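Local coordinates for R.MvaI (Kocuria varians, PDB 2OAA), which probably cleaves double-stranded DNA as a metal-dependent type II restriction endonuclease of the PD-(D/E)XK clan, at residues E[54-59]-E[162-167]; E[167-172]-E[182-187]; E[187-192]-E[244-249]. All coordinates share one frame; numbering follows the deposited sequence.

Contact 1: residues E[54-59]-E[162-167]. With CA (calcium ion), chain I; nucleotides of chain A.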
# COMPACT_ATOMS: atom_id res chain seq x y z
N PHE E 54 -3.93 -1.31 16.43
CA PHE E 54 -3.97 -1.93 17.74
C PHE E 54 -3.14 -1.06 18.67
O PHE E 54 -1.91 -1.20 18.73
CB PHE E 54 -3.39 -3.33 17.63
CG PHE E 54 -3.55 -4.17 18.87
CD1 PHE E 54 -4.62 -5.05 18.98
CD2 PHE E 54 -2.61 -4.11 19.90
CE1 PHE E 54 -4.76 -5.85 20.11
CE2 PHE E 54 -2.76 -4.90 21.03
CZ PHE E 54 -3.84 -5.77 21.13
N HIS E 55 -3.82 -0.19 19.41
CA HIS E 55 -3.15 0.86 20.19
C HIS E 55 -2.17 1.61 19.29
O HIS E 55 -2.60 2.27 18.35
CB HIS E 55 -2.52 0.29 21.45
CG HIS E 55 -3.53 -0.25 22.41
ND1 HIS E 55 -4.26 0.57 23.26
CD2 HIS E 55 -3.97 -1.51 22.64
CE1 HIS E 55 -5.08 -0.17 23.98
NE2 HIS E 55 -4.93 -1.44 23.62
N ASP E 56 -0.86 1.50 19.55
CA ASP E 56 0.12 2.22 18.73
C ASP E 56 0.78 1.37 17.64
O ASP E 56 1.72 1.82 16.99
CB ASP E 56 1.20 2.88 19.61
CG ASP E 56 1.87 1.91 20.56
OD1 ASP E 56 1.49 0.72 20.61
OD2 ASP E 56 2.80 2.36 21.29
N ILE E 57 0.26 0.16 17.44
CA ILE E 57 0.86 -0.80 16.51
C ILE E 57 -0.00 -0.98 15.26
O ILE E 57 -1.21 -1.20 15.36
CB ILE E 57 1.10 -2.17 17.19
CG1 ILE E 57 1.98 -1.99 18.44
CG2 ILE E 57 1.72 -3.16 16.21
CD1 ILE E 57 1.81 -3.11 19.46
N GLU E 58 0.64 -0.90 14.09
CA GLU E 58 -0.01 -1.17 12.82
C GLU E 58 0.05 -2.67 12.54
O GLU E 58 1.07 -3.30 12.78
CB GLU E 58 0.74 -0.39 11.72
CG GLU E 58 0.34 -0.75 10.31
CD GLU E 58 -1.04 -0.28 9.93
OE1 GLU E 58 -1.63 0.57 10.65
OE2 GLU E 58 -1.54 -0.75 8.87
N ILE E 59 -1.04 -3.22 12.03
CA ILE E 59 -1.09 -4.63 11.67
C ILE E 59 -1.29 -4.75 10.16
O ILE E 59 -2.08 -4.01 9.57
CB ILE E 59 -2.24 -5.33 12.39
CG1 ILE E 59 -1.97 -5.35 13.89
CG2 ILE E 59 -2.42 -6.74 11.83
CD1 ILE E 59 -3.14 -5.87 14.72
N LYS E 162 1.13 6.42 11.88
CA LYS E 162 0.61 5.09 11.55
C LYS E 162 1.63 3.96 11.72
O LYS E 162 1.26 2.84 12.09
CB LYS E 162 0.06 5.10 10.10
CG LYS E 162 -0.69 3.85 9.66
CD LYS E 162 -0.82 3.86 8.12
CE LYS E 162 -1.49 2.62 7.57
NZ LYS E 162 -2.96 2.77 7.53
N LEU E 163 2.90 4.24 11.43
CA LEU E 163 3.84 3.16 11.07
C LEU E 163 5.12 3.05 11.96
O LEU E 163 6.15 2.56 11.48
CB LEU E 163 4.24 3.24 9.59
CG LEU E 163 3.10 3.06 8.59
CD1 LEU E 163 3.69 3.24 7.20
CD2 LEU E 163 2.42 1.71 8.70
N LYS E 164 5.03 3.43 13.23
CA LYS E 164 6.16 3.28 14.16
C LYS E 164 6.48 1.79 14.38
O LYS E 164 7.64 1.39 14.40
CB LYS E 164 5.83 3.96 15.48
CG LYS E 164 6.90 3.91 16.57
CD LYS E 164 6.52 4.82 17.75
CE LYS E 164 5.05 4.66 18.19
NZ LYS E 164 4.50 5.75 19.07
N TYR E 165 5.43 0.98 14.52
CA TYR E 165 5.60 -0.44 14.73
C TYR E 165 4.70 -1.18 13.75
O TYR E 165 3.48 -1.07 13.85
CB TYR E 165 5.20 -0.85 16.17
CG TYR E 165 5.78 0.00 17.28
CD1 TYR E 165 7.13 -0.04 17.60
CD2 TYR E 165 4.95 0.83 18.02
CE1 TYR E 165 7.65 0.73 18.64
CE2 TYR E 165 5.45 1.61 19.06
CZ TYR E 165 6.79 1.55 19.35
OH TYR E 165 7.27 2.34 20.37
N ILE E 166 5.29 -1.91 12.82
CA ILE E 166 4.49 -2.61 11.81
C ILE E 166 4.55 -4.13 12.03
O ILE E 166 5.58 -4.75 11.77
CB ILE E 166 4.96 -2.28 10.39
CG1 ILE E 166 5.08 -0.76 10.19
CG2 ILE E 166 4.03 -2.93 9.37
CD1 ILE E 166 5.72 -0.37 8.86
N ALA E 167 3.46 -4.71 12.53
CA ALA E 167 3.35 -6.16 12.69
C ALA E 167 2.84 -6.76 11.40
O ALA E 167 1.68 -6.56 11.04
CB ALA E 167 2.38 -6.51 13.83
CA CA I . -3.44 -2.27 9.05
P DC A 6 -4.55 5.14 5.16
OP1 DC A 6 -3.66 5.13 6.35
OP2 DC A 6 -3.97 4.97 3.80
O5' DC A 6 -5.68 4.04 5.35
C5' DC A 6 -6.46 3.99 6.55
C4' DC A 6 -7.51 2.92 6.44
O4' DC A 6 -8.46 3.21 5.39
C3' DC A 6 -6.97 1.55 6.05
O3' DC A 6 -6.34 0.92 7.16
C2' DC A 6 -8.24 0.85 5.62
C1' DC A 6 -8.94 1.98 4.85
N1 DC A 6 -8.65 1.96 3.40
C2 DC A 6 -9.25 0.97 2.63
O2 DC A 6 -9.95 0.12 3.19
N3 DC A 6 -9.04 0.96 1.29
C4 DC A 6 -8.25 1.88 0.73
N4 DC A 6 -8.10 1.84 -0.60
C5 DC A 6 -7.60 2.89 1.50
C6 DC A 6 -7.83 2.89 2.83
P DT A 7 -5.15 -0.13 6.90
OP1 DT A 7 -4.82 -0.66 8.25
OP2 DT A 7 -4.10 0.53 6.09
O5' DT A 7 -5.83 -1.28 6.04
C5' DT A 7 -6.79 -2.15 6.63
C4' DT A 7 -7.37 -3.09 5.60
O4' DT A 7 -8.04 -2.38 4.54
C3' DT A 7 -6.35 -3.94 4.85
O3' DT A 7 -5.83 -4.97 5.69
C2' DT A 7 -7.21 -4.45 3.71
C1' DT A 7 -7.99 -3.17 3.35
N1 DT A 7 -7.31 -2.39 2.30
C2 DT A 7 -7.54 -2.76 1.00
O2 DT A 7 -8.30 -3.67 0.70
N3 DT A 7 -6.86 -2.04 0.06
C4 DT A 7 -5.97 -1.00 0.28
O4 DT A 7 -5.42 -0.46 -0.67
C5 DT A 7 -5.78 -0.65 1.68
C7 DT A 7 -4.84 0.46 2.02
C6 DT A 7 -6.46 -1.34 2.60
O HOH W 1 2.61 1.89 14.41
O HOH W 2 -3.89 1.69 10.10
O HOH W 3 -2.99 -2.64 6.77
O HOH W 4 -5.21 -3.80 9.34
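E58 and K162 cross obliquely on their way to the DNA backbone, one to hold calcium and the other to hold phosphate. E58 lies on strand 57-63 and K162 closes helix 152-162, just before strand 165-176, which pairs in parallel with the first, axes 30° apart: E58 N donates to Y165 O (2.9 Å) and A167 N to E58 O (2.8 Å). Along E58, CB rests on K162 O at 3.3 Å. CG, set opposite the backbone N (chi1 170°), lies alongside CD2 of L163 at 3.6 Å, so leucine packs the greasy half of the chain. The bend at chi2 (70°) then turns the carboxylate to the metal. Its OE2 binds calcium at 2.4 Å and also accepts a hydrogen bond from K60 NZ, while OE1 accepts one from water 2 at 2.6 Å. I59 O, OP1 of DT7 of chain A, D53 and two waters complete the calcium shell. K162 suits its place by length: its chain runs extended to CE and turns at the last bond, bringing NZ to OP1 of DC6 of chain A (2.7 Å) and OP2 of DT7 of chain A (2.9 Å), with water 2 bridging NZ to OE1. Were K162 an alanine, both phosphates would probably lose their shared amino donor and water 2 its donor on the lysine side. On the other face of the sheet, I57 packs against Y165 and A167. D53, E58 and K60 fit the PD-(D/E)XK motif, and the chemistry implies that metal and lysine together fix the DT7 phosphate at the probable cleavage centre.

Contact 2: residues E[167-172]-E[182-187]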
# COMPACT_ATOMS: atom_id res chain seq x y z
N ALA E 167 3.46 -4.71 12.53
CA ALA E 167 3.35 -6.16 12.69
C ALA E 167 2.84 -6.76 11.40
O ALA E 167 1.68 -6.56 11.04
CB ALA E 167 2.38 -6.51 13.83
N VAL E 168 3.70 -7.48 10.70
CA VAL E 168 3.32 -8.11 9.44
C VAL E 168 3.00 -9.56 9.71
O VAL E 168 3.86 -10.32 10.17
CB VAL E 168 4.45 -8.01 8.40
CG1 VAL E 168 3.99 -8.59 7.04
CG2 VAL E 168 4.89 -6.56 8.24
N ILE E 169 1.77 -9.94 9.39
CA ILE E 169 1.30 -11.30 9.63
C ILE E 169 1.31 -12.07 8.33
O ILE E 169 0.57 -11.76 7.39
CB ILE E 169 -0.09 -11.30 10.30
CG1 ILE E 169 0.04 -10.58 11.66
CG2 ILE E 169 -0.59 -12.74 10.52
CD1 ILE E 169 -1.08 -9.71 12.01
N SER E 170 2.18 -13.08 8.25
CA SER E 170 2.29 -13.89 7.05
C SER E 170 1.23 -14.98 7.05
O SER E 170 0.96 -15.59 8.10
CB SER E 170 3.69 -14.49 6.93
OG SER E 170 4.63 -13.48 6.61
N ALA E 171 0.63 -15.20 5.89
CA ALA E 171 -0.56 -16.03 5.78
C ALA E 171 -0.53 -16.88 4.53
O ALA E 171 0.30 -16.69 3.63
CB ALA E 171 -1.80 -15.15 5.77
N GLU E 172 -1.46 -17.83 4.48
CA GLU E 172 -1.69 -18.60 3.27
C GLU E 172 -3.18 -18.64 3.00
O GLU E 172 -3.98 -18.29 3.87
CB GLU E 172 -1.12 -20.00 3.38
CG GLU E 172 -1.61 -20.79 4.56
CD GLU E 172 -0.90 -22.12 4.66
OE1 GLU E 172 -1.11 -22.97 3.77
OE2 GLU E 172 -0.15 -22.32 5.63
N TYR E 182 -8.42 -18.40 4.72
CA TYR E 182 -7.10 -17.89 5.09
C TYR E 182 -6.60 -18.54 6.37
O TYR E 182 -7.39 -18.82 7.27
CB TYR E 182 -7.12 -16.38 5.28
CG TYR E 182 -7.53 -15.64 4.04
CD1 TYR E 182 -6.64 -15.49 2.97
CD2 TYR E 182 -8.81 -15.10 3.92
CE1 TYR E 182 -7.02 -14.80 1.79
CE2 TYR E 182 -9.19 -14.42 2.77
CZ TYR E 182 -8.30 -14.27 1.71
OH TYR E 182 -8.68 -13.59 0.56
N LYS E 183 -5.29 -18.74 6.44
CA LYS E 183 -4.65 -19.23 7.65
C LYS E 183 -3.46 -18.34 7.93
O LYS E 183 -2.64 -18.10 7.04
CB LYS E 183 -4.19 -20.68 7.45
CG LYS E 183 -3.57 -21.29 8.70
CD LYS E 183 -3.61 -22.82 8.64
CE LYS E 183 -2.50 -23.39 7.80
NZ LYS E 183 -1.18 -23.25 8.49
N TYR E 184 -3.39 -17.84 9.16
CA TYR E 184 -2.37 -16.89 9.57
C TYR E 184 -1.31 -17.65 10.34
O TYR E 184 -1.63 -18.36 11.30
CB TYR E 184 -3.00 -15.75 10.38
CG TYR E 184 -4.13 -15.10 9.59
CD1 TYR E 184 -3.87 -14.07 8.68
CD2 TYR E 184 -5.44 -15.54 9.71
CE1 TYR E 184 -4.90 -13.51 7.93
CE2 TYR E 184 -6.46 -14.98 8.98
CZ TYR E 184 -6.19 -13.96 8.10
OH TYR E 184 -7.23 -13.43 7.38
N ASN E 185 -0.06 -17.54 9.90
CA ASN E 185 0.99 -18.45 10.36
C ASN E 185 2.03 -17.89 11.31
O ASN E 185 2.52 -18.61 12.18
CB ASN E 185 1.70 -19.06 9.15
CG ASN E 185 0.79 -19.97 8.34
OD1 ASN E 185 -0.01 -20.73 8.88
ND2 ASN E 185 0.92 -19.89 7.02
N SER E 186 2.40 -16.63 11.11
CA SER E 186 3.51 -16.06 11.87
C SER E 186 3.44 -14.55 11.79
O SER E 186 2.68 -14.00 11.00
CB SER E 186 4.85 -16.56 11.31
OG SER E 186 4.99 -16.20 9.94
N ALA E 187 4.26 -13.88 12.60
CA ALA E 187 4.30 -12.42 12.58
C ALA E 187 5.70 -11.91 12.86
O ALA E 187 6.40 -12.42 13.73
CB ALA E 187 3.33 -11.83 13.58
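The strands of 167-172 and 182-187 run antiparallel with a strong twist, 137° between their directions, and approach to 4.6 Å between axes. A171 puts its CB against CD1 of the Y184 ring at 3.7 Å, and CG2 of I169 meets CB of Y184 at 3.9 Å. The small methyl of A171 lets the tyrosine ring come close against the strand. The far end of Y184 belongs to other elements: its hydroxyl bonds I34 O and its ring meets F38 edge-to-face. These strands form a beta hairpin interrupted by a classic beta bulge, in which N185 and S186 both face S170. N185 N donates to S170 O (2.8 Å) and S170 N to S186 O (2.9 Å), so the register slips by one residue. Beyond the bulge, on the face of S170 and K183, E172 uses one carboxylate oxygen twice. With CG held between its own N and carbonyl carbon (chi1 56°), the chain extends so that OE2 accepts a hydrogen bond at 3.0 Å from N185 ND2 on its anti side, the planes 75° apart. K183 NZ forms a salt bridge to the same OE2, its hydrogen bond weak at 3.2 Å, and a firmer bond to N185 OD1 (2.8 Å).

Contact 3: residues E[187-192]-E[244-249]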
# COMPACT_ATOMS: atom_id res chain seq x y z
N ALA E 187 4.26 -13.88 12.60
CA ALA E 187 4.30 -12.42 12.58
C ALA E 187 5.70 -11.91 12.86
O ALA E 187 6.40 -12.42 13.73
CB ALA E 187 3.33 -11.83 13.58
N ASN E 188 6.09 -10.90 12.09
CA ASN E 188 7.32 -10.15 12.30
C ASN E 188 6.97 -8.72 12.66
O ASN E 188 5.92 -8.23 12.26
CB ASN E 188 8.16 -10.13 11.02
CG ASN E 188 8.85 -11.46 10.71
OD1 ASN E 188 9.35 -12.14 11.60
ND2 ASN E 188 8.94 -11.78 9.43
N LEU E 189 7.85 -8.06 13.40
CA LEU E 189 7.69 -6.64 13.69
C LEU E 189 8.76 -5.87 12.93
O LEU E 189 9.96 -6.12 13.10
CB LEU E 189 7.81 -6.39 15.20
CG LEU E 189 7.32 -5.01 15.68
CD1 LEU E 189 5.79 -4.89 15.63
CD2 LEU E 189 7.81 -4.76 17.10
N PHE E 190 8.29 -4.95 12.09
CA PHE E 190 9.13 -4.11 11.22
C PHE E 190 9.13 -2.70 11.80
O PHE E 190 8.09 -2.06 11.90
CB PHE E 190 8.54 -4.18 9.79
CG PHE E 190 9.23 -3.34 8.75
CD1 PHE E 190 10.62 -3.23 8.70
CD2 PHE E 190 8.47 -2.71 7.77
CE1 PHE E 190 11.24 -2.46 7.70
CE2 PHE E 190 9.08 -1.95 6.76
CZ PHE E 190 10.47 -1.82 6.74
N THR E 191 10.31 -2.23 12.21
CA THR E 191 10.47 -0.95 12.88
C THR E 191 11.54 -0.13 12.17
O THR E 191 12.24 -0.65 11.30
CB THR E 191 10.88 -1.13 14.36
OG1 THR E 191 12.09 -1.89 14.44
CG2 THR E 191 9.78 -1.85 15.14
N ASP E 192 11.65 1.14 12.56
CA ASP E 192 12.72 2.03 12.07
C ASP E 192 12.59 2.45 10.60
O ASP E 192 13.57 2.90 10.01
CB ASP E 192 14.12 1.45 12.37
CG ASP E 192 14.50 1.50 13.84
OD1 ASP E 192 13.89 2.27 14.62
OD2 ASP E 192 15.45 0.77 14.22
N GLU E 244 14.37 -2.48 10.74
CA GLU E 244 14.72 -3.69 11.46
C GLU E 244 13.52 -4.62 11.50
O GLU E 244 12.37 -4.17 11.52
CB GLU E 244 15.19 -3.36 12.88
CG GLU E 244 16.34 -2.36 12.92
CD GLU E 244 17.58 -2.83 12.14
OE1 GLU E 244 17.92 -4.04 12.18
OE2 GLU E 244 18.20 -1.98 11.47
N VAL E 245 13.79 -5.93 11.49
CA VAL E 245 12.74 -6.94 11.53
C VAL E 245 13.05 -8.01 12.57
O VAL E 245 14.14 -8.57 12.59
CB VAL E 245 12.54 -7.63 10.16
CG1 VAL E 245 11.40 -8.66 10.21
CG2 VAL E 245 12.24 -6.61 9.05
N LYS E 246 12.08 -8.29 13.43
CA LYS E 246 12.26 -9.40 14.35
C LYS E 246 10.99 -10.24 14.45
O LYS E 246 9.88 -9.73 14.28
CB LYS E 246 12.72 -8.91 15.72
CG LYS E 246 11.68 -8.19 16.53
CD LYS E 246 12.29 -7.74 17.85
CE LYS E 246 11.22 -7.27 18.81
NZ LYS E 246 10.46 -6.10 18.28
N VAL E 247 11.16 -11.54 14.68
CA VAL E 247 10.04 -12.45 14.82
C VAL E 247 9.36 -12.20 16.15
O VAL E 247 10.04 -12.12 17.18
CB VAL E 247 10.50 -13.94 14.76
CG1 VAL E 247 9.31 -14.90 14.93
CG2 VAL E 247 11.25 -14.23 13.46
N ILE E 248 8.04 -12.05 16.13
CA ILE E 248 7.29 -11.85 17.38
C ILE E 248 6.28 -12.94 17.70
O ILE E 248 5.92 -13.11 18.85
CB ILE E 248 6.59 -10.46 17.46
CG1 ILE E 248 5.67 -10.21 16.25
CG2 ILE E 248 7.64 -9.36 17.65
CD1 ILE E 248 4.66 -9.10 16.48
N VAL E 249 5.81 -13.65 16.67
CA VAL E 249 4.90 -14.78 16.86
C VAL E 249 5.31 -15.90 15.91
O VAL E 249 5.58 -15.69 14.72
CB VAL E 249 3.41 -14.41 16.61
CG1 VAL E 249 2.49 -15.62 16.87
CG2 VAL E 249 2.97 -13.22 17.45
OXT VAL E 249 5.37 -17.06 16.33
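A187 O is gripped by two successive backbone donors, I248 N at 2.9 Å and V249 N at 3.2 Å, both arriving from the same face of its carbonyl plane. A187 N answers with a bond to V249 O, part of the C-terminal carboxylate, so the last residues of the chain close a classic beta bulge on one alanine. Its CB, small enough for both neighbours, lies against CG1 of I248 (3.9 Å) and CB of V249 (4.0 Å). I248 also sets CG2 on CB of L189 at 3.9 Å, and beyond it reaches L11 of helix 8-19. From this same side L189 and K246 run alongside each other, the bend at the end of the lysine bringing NZ to CD2 of L189 at 3.2 Å. On the opposite face, N188 lays CB on CG1 of V245 (3.6 Å), and its OD1 sits near CG2 of V247. With CG opposite its backbone N (chi1 178°), F190 brings CD1 to the other methyl of V245, CG2, at 3.8 Å. Branched valines suit these extended positions. Paired hydrogen bonds between L189 and K246 and between T191 and E244 continue the regular antiparallel pattern, by which the C-terminal strand 244-247 is added to the mixed sheet alongside strand 179-191.

How the contacts relate
All three contacts belong to one mixed sheet. Strand 165-176 serves contacts 1 and 2, which share A167, and strand 179-191 contacts 2 and 3, which share A187. Probable backbone hydrogen bonds, F190 N to I166 O and V168 N to N188 O, join strands 165-176 and 179-191 between them. Contact 1 is the buried one, joining strands far apart in sequence, and E58 and K162 there serve metal and DNA. Contact 2, a local hairpin, is partly buried: apolar on the face toward helix 33-41, with a polar network on the other. Contact 3 has the most exposed residues and relies chiefly on backbone bonds and aliphatic packing. Contacts 2 and 3 hold bulges; contact 1 keeps parallel register.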